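Local coordinates for terminase, large subunit (Bacillus phage spp1, PDB 2WBN), which cuts the viral genome through its metal-dependent nuclease domain and, as a whole protein, drives ATP-powered DNA translocation into empty capsids, at residues 90-98 / 117-127. Residues are numbered along the deposited sequence; the frame is centred on the assembly and turned at random.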
loop_
_atom_site.group_PDB
_atom_site.type_symbol
_atom_site.label_atom_id
_atom_site.label_comp_id
_atom_site.label_asym_id
_atom_site.label_seq_id
_atom_site.Cartn_x
_atom_site.Cartn_y
_atom_site.Cartn_z
ATOM N N SER A 90 -1.436 -16.866 2.010
ATOM C CA SER A 90 -2.678 -17.532 2.366
ATOM C C SER A 90 -3.792 -16.506 2.295
ATOM O O SER A 90 -3.758 -15.475 2.990
ATOM C CB SER A 90 -2.605 -18.134 3.768
ATOM O OG SER A 90 -3.893 -18.583 4.178
ATOM N N LEU A 91 -4.754 -16.766 1.416
ATOM C CA LEU A 91 -5.962 -15.958 1.372
ATOM C C LEU A 91 -6.799 -16.178 2.640
ATOM O O LEU A 91 -7.404 -15.237 3.140
ATOM C CB LEU A 91 -6.769 -16.267 0.105
ATOM C CG LEU A 91 -6.066 -15.995 -1.236
ATOM C CD1 LEU A 91 -7.052 -16.134 -2.404
ATOM C CD2 LEU A 91 -5.434 -14.588 -1.225
ATOM N N LYS A 92 -6.835 -17.404 3.163
ATOM C CA LYS A 92 -7.523 -17.652 4.440
ATOM C C LYS A 92 -6.961 -16.741 5.547
ATOM O O LYS A 92 -7.716 -16.068 6.251
ATOM C CB LYS A 92 -7.408 -19.119 4.859
ATOM C CG LYS A 92 -8.031 -19.414 6.245
ATOM C CD LYS A 92 -8.438 -20.873 6.408
ATOM C CE LYS A 92 -9.090 -21.150 7.776
ATOM N NZ LYS A 92 -10.270 -20.256 8.066
ATOM N N ARG A 93 -5.634 -16.715 5.673
ATOM C CA ARG A 93 -4.942 -15.896 6.701
ATOM C C ARG A 93 -5.176 -14.409 6.490
ATOM O O ARG A 93 -5.290 -13.641 7.454
ATOM C CB ARG A 93 -3.428 -16.183 6.724
ATOM C CG ARG A 93 -2.654 -15.328 7.729
ATOM C CD ARG A 93 -1.168 -15.680 7.894
ATOM N NE ARG A 93 -0.591 -14.874 8.985
ATOM C CZ ARG A 93 0.456 -14.041 8.910
ATOM N NH1 ARG A 93 1.146 -13.882 7.784
ATOM N NH2 ARG A 93 0.832 -13.358 10.000
ATOM N N THR A 94 -5.250 -13.998 5.233
ATOM C CA THR A 94 -5.455 -12.602 4.906
ATOM C C THR A 94 -6.868 -12.167 5.300
ATOM O O THR A 94 -7.045 -11.143 5.971
ATOM C CB THR A 94 -5.199 -12.378 3.425
ATOM O OG1 THR A 94 -3.873 -12.839 3.118
ATOM C CG2 THR A 94 -5.323 -10.927 3.064
ATOM N N ALA A 95 -7.867 -12.960 4.918
ATOM C CA ALA A 95 -9.256 -12.660 5.285
ATOM C C ALA A 95 -9.441 -12.690 6.803
ATOM O O ALA A 95 -10.067 -11.800 7.364
ATOM C CB ALA A 95 -10.234 -13.643 4.594
ATOM N N ASP A 96 -8.872 -13.686 7.478
ATOM C CA ASP A 96 -8.944 -13.739 8.944
ATOM C C ASP A 96 -8.392 -12.459 9.597
ATOM O O ASP A 96 -9.001 -11.916 10.522
ATOM C CB ASP A 96 -8.253 -14.998 9.491
ATOM C CG ASP A 96 -9.020 -16.279 9.156
ATOM O OD1 ASP A 96 -10.096 -16.187 8.513
ATOM O OD2 ASP A 96 -8.557 -17.389 9.525
ATOM N N PHE A 97 -7.265 -11.968 9.095
ATOM C CA PHE A 97 -6.649 -10.742 9.601
ATOM C C PHE A 97 -7.555 -9.539 9.383
ATOM O O PHE A 97 -7.753 -8.716 10.291
ATOM C CB PHE A 97 -5.279 -10.498 8.936
ATOM C CG PHE A 97 -4.657 -9.196 9.314
ATOM C CD1 PHE A 97 -3.980 -9.063 10.526
ATOM C CD2 PHE A 97 -4.754 -8.095 8.481
ATOM C CE1 PHE A 97 -3.401 -7.852 10.887
ATOM C CE2 PHE A 97 -4.183 -6.876 8.843
ATOM C CZ PHE A 97 -3.501 -6.762 10.047
ATOM N N VAL A 98 -8.128 -9.454 8.185
ATOM C CA VAL A 98 -9.021 -8.358 7.824
ATOM C C VAL A 98 -10.283 -8.396 8.685
ATOM O O VAL A 98 -10.669 -7.385 9.288
ATOM C CB VAL A 98 -9.334 -8.385 6.294
ATOM C CG1 VAL A 98 -10.550 -7.531 5.959
ATOM C CG2 VAL A 98 -8.114 -7.902 5.522
ATOM N N SER A 117 -8.096 -14.877 -7.346
ATOM C CA SER A 117 -7.775 -14.636 -5.927
ATOM C C SER A 117 -8.750 -13.634 -5.354
ATOM O O SER A 117 -9.186 -13.771 -4.219
ATOM C CB SER A 117 -6.353 -14.140 -5.738
ATOM O OG SER A 117 -5.437 -15.135 -6.140
ATOM N N ILE A 118 -9.078 -12.620 -6.141
ATOM C CA ILE A 118 -10.139 -11.673 -5.792
ATOM C C ILE A 118 -11.493 -12.380 -5.606
ATOM O O ILE A 118 -12.159 -12.189 -4.585
ATOM C CB ILE A 118 -10.236 -10.555 -6.834
ATOM C CG1 ILE A 118 -8.978 -9.676 -6.769
ATOM C CG2 ILE A 118 -11.486 -9.699 -6.606
ATOM C CD1 ILE A 118 -8.914 -8.641 -7.834
ATOM N N ASP A 119 -11.869 -13.206 -6.574
ATOM C CA ASP A 119 -13.105 -14.004 -6.499
ATOM C C ASP A 119 -13.089 -14.851 -5.218
ATOM O O ASP A 119 -14.054 -14.863 -4.470
ATOM C CB ASP A 119 -13.221 -14.946 -7.704
ATOM C CG ASP A 119 -13.546 -14.225 -9.026
ATOM O OD1 ASP A 119 -14.030 -13.079 -9.030
ATOM O OD2 ASP A 119 -13.332 -14.845 -10.089
ATOM N N ALA A 120 -11.980 -15.552 -4.982
ATOM C CA ALA A 120 -11.803 -16.384 -3.784
ATOM C C ALA A 120 -12.053 -15.628 -2.476
ATOM O O ALA A 120 -12.800 -16.100 -1.619
ATOM C CB ALA A 120 -10.399 -16.996 -3.760
ATOM N N LEU A 121 -11.425 -14.466 -2.323
ATOM C CA LEU A 121 -11.613 -13.668 -1.102
ATOM C C LEU A 121 -13.072 -13.245 -0.917
ATOM O O LEU A 121 -13.557 -13.202 0.213
ATOM C CB LEU A 121 -10.701 -12.436 -1.080
ATOM C CG LEU A 121 -9.238 -12.667 -0.676
ATOM C CD1 LEU A 121 -8.449 -11.388 -0.914
ATOM C CD2 LEU A 121 -9.090 -13.115 0.785
ATOM N N LYS A 122 -13.747 -12.934 -2.026
ATOM C CA LYS A 122 -15.173 -12.563 -2.026
ATOM C C LYS A 122 -16.086 -13.747 -1.713
ATOM O O LYS A 122 -16.864 -13.716 -0.760
ATOM C CB LYS A 122 -15.598 -12.002 -3.395
ATOM C CG LYS A 122 -15.698 -10.487 -3.498
ATOM C CD LYS A 122 -16.164 -10.067 -4.900
ATOM C CE LYS A 122 -16.888 -8.726 -4.900
ATOM N NZ LYS A 122 -18.298 -8.827 -4.412
ATOM N N LEU A 123 -16.001 -14.782 -2.540
ATOM C CA LEU A 123 -17.005 -15.838 -2.536
ATOM C C LEU A 123 -16.657 -16.946 -1.548
ATOM O O LEU A 123 -17.535 -17.649 -1.084
ATOM C CB LEU A 123 -17.177 -16.405 -3.950
ATOM C CG LEU A 123 -17.415 -15.366 -5.061
ATOM C CD1 LEU A 123 -17.555 -16.057 -6.394
ATOM C CD2 LEU A 123 -18.632 -14.483 -4.777
ATOM N N GLU A 124 -15.379 -17.113 -1.223
ATOM C CA GLU A 124 -14.972 -18.181 -0.304
ATOM C C GLU A 124 -14.740 -17.669 1.107
ATOM O O GLU A 124 -15.061 -18.358 2.064
ATOM C CB GLU A 124 -13.718 -18.898 -0.788
ATOM C CG GLU A 124 -13.558 -20.280 -0.157
ATOM C CD GLU A 124 -12.155 -20.853 -0.292
ATOM O OE1 GLU A 124 -11.439 -20.499 -1.262
ATOM O OE2 GLU A 124 -11.775 -21.671 0.581
ATOM N N HIS A 125 -14.191 -16.463 1.233
ATOM C CA HIS A 125 -13.779 -15.938 2.533
ATOM C C HIS A 125 -14.608 -14.749 3.022
ATOM O O HIS A 125 -14.309 -14.177 4.062
ATOM C CB HIS A 125 -12.290 -15.574 2.479
ATOM C CG HIS A 125 -11.424 -16.705 2.027
ATOM N ND1 HIS A 125 -11.315 -17.880 2.735
ATOM C CD2 HIS A 125 -10.658 -16.862 0.922
ATOM C CE1 HIS A 125 -10.504 -18.705 2.099
ATOM N NE2 HIS A 125 -10.088 -18.111 0.996
ATOM N N GLY A 126 -15.631 -14.364 2.266
ATOM C CA GLY A 126 -16.574 -13.327 2.701
ATOM C C GLY A 126 -16.042 -11.904 2.801
ATOM O O GLY A 126 -16.606 -11.082 3.535
ATOM N N ILE A 127 -14.972 -11.597 2.068
ATOM C CA ILE A 127 -14.479 -10.218 1.996
ATOM C C ILE A 127 -15.187 -9.545 0.818
ATOM O O ILE A 127 -14.719 -9.584 -0.317
ATOM C CB ILE A 127 -12.939 -10.153 1.854
ATOM C CG1 ILE A 127 -12.270 -10.982 2.957
ATOM C CG2 ILE A 127 -12.452 -8.697 1.897
ATOM C CD1 ILE A 127 -12.487 -10.440 4.368
#
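S90 O, next to the L91 that packs on helix 117-124, is gripped twice by T94: T94 OG1 reaches it at 2.6 Å and T94 N from the opposite face of the carbonyl plane. S90 OG caps the same helix by accepting from R93 N (3.0 Å, 167°). No hydrogen bond joins 90-98 to 117-127; they meet by apolar packing and a CH-pi contact. L91 places its CD1 3.7 Å from A120 CB and its CB beside the H125 ring. With CG anti to the carbonyl carbon (chi1 -54°), that imidazole is set against the backbone of L91 and K92, which covers one face, K92 CA making the CH-pi contact 4.2 Å from the ring centroid; E124 CB sits over the opposite face. H125 CB lies 3.5 Å from A95 CB. A95 CB further meets L121 CD2 and, at 3.7 Å, I127 CG1, while I127 CD1 extends to V98 CG1. Segments 91-98 and 117-124 cross at -53°, and F57 touches both L91 and L121. Helix 91-100 thus packs on helix 115-124 and the turn leaving it, beside the mixed sheet of the RNase H-like nuclease fold, with the side chain of S117 about 7 Å from that of D111, a manganese ligand of the nuclease site.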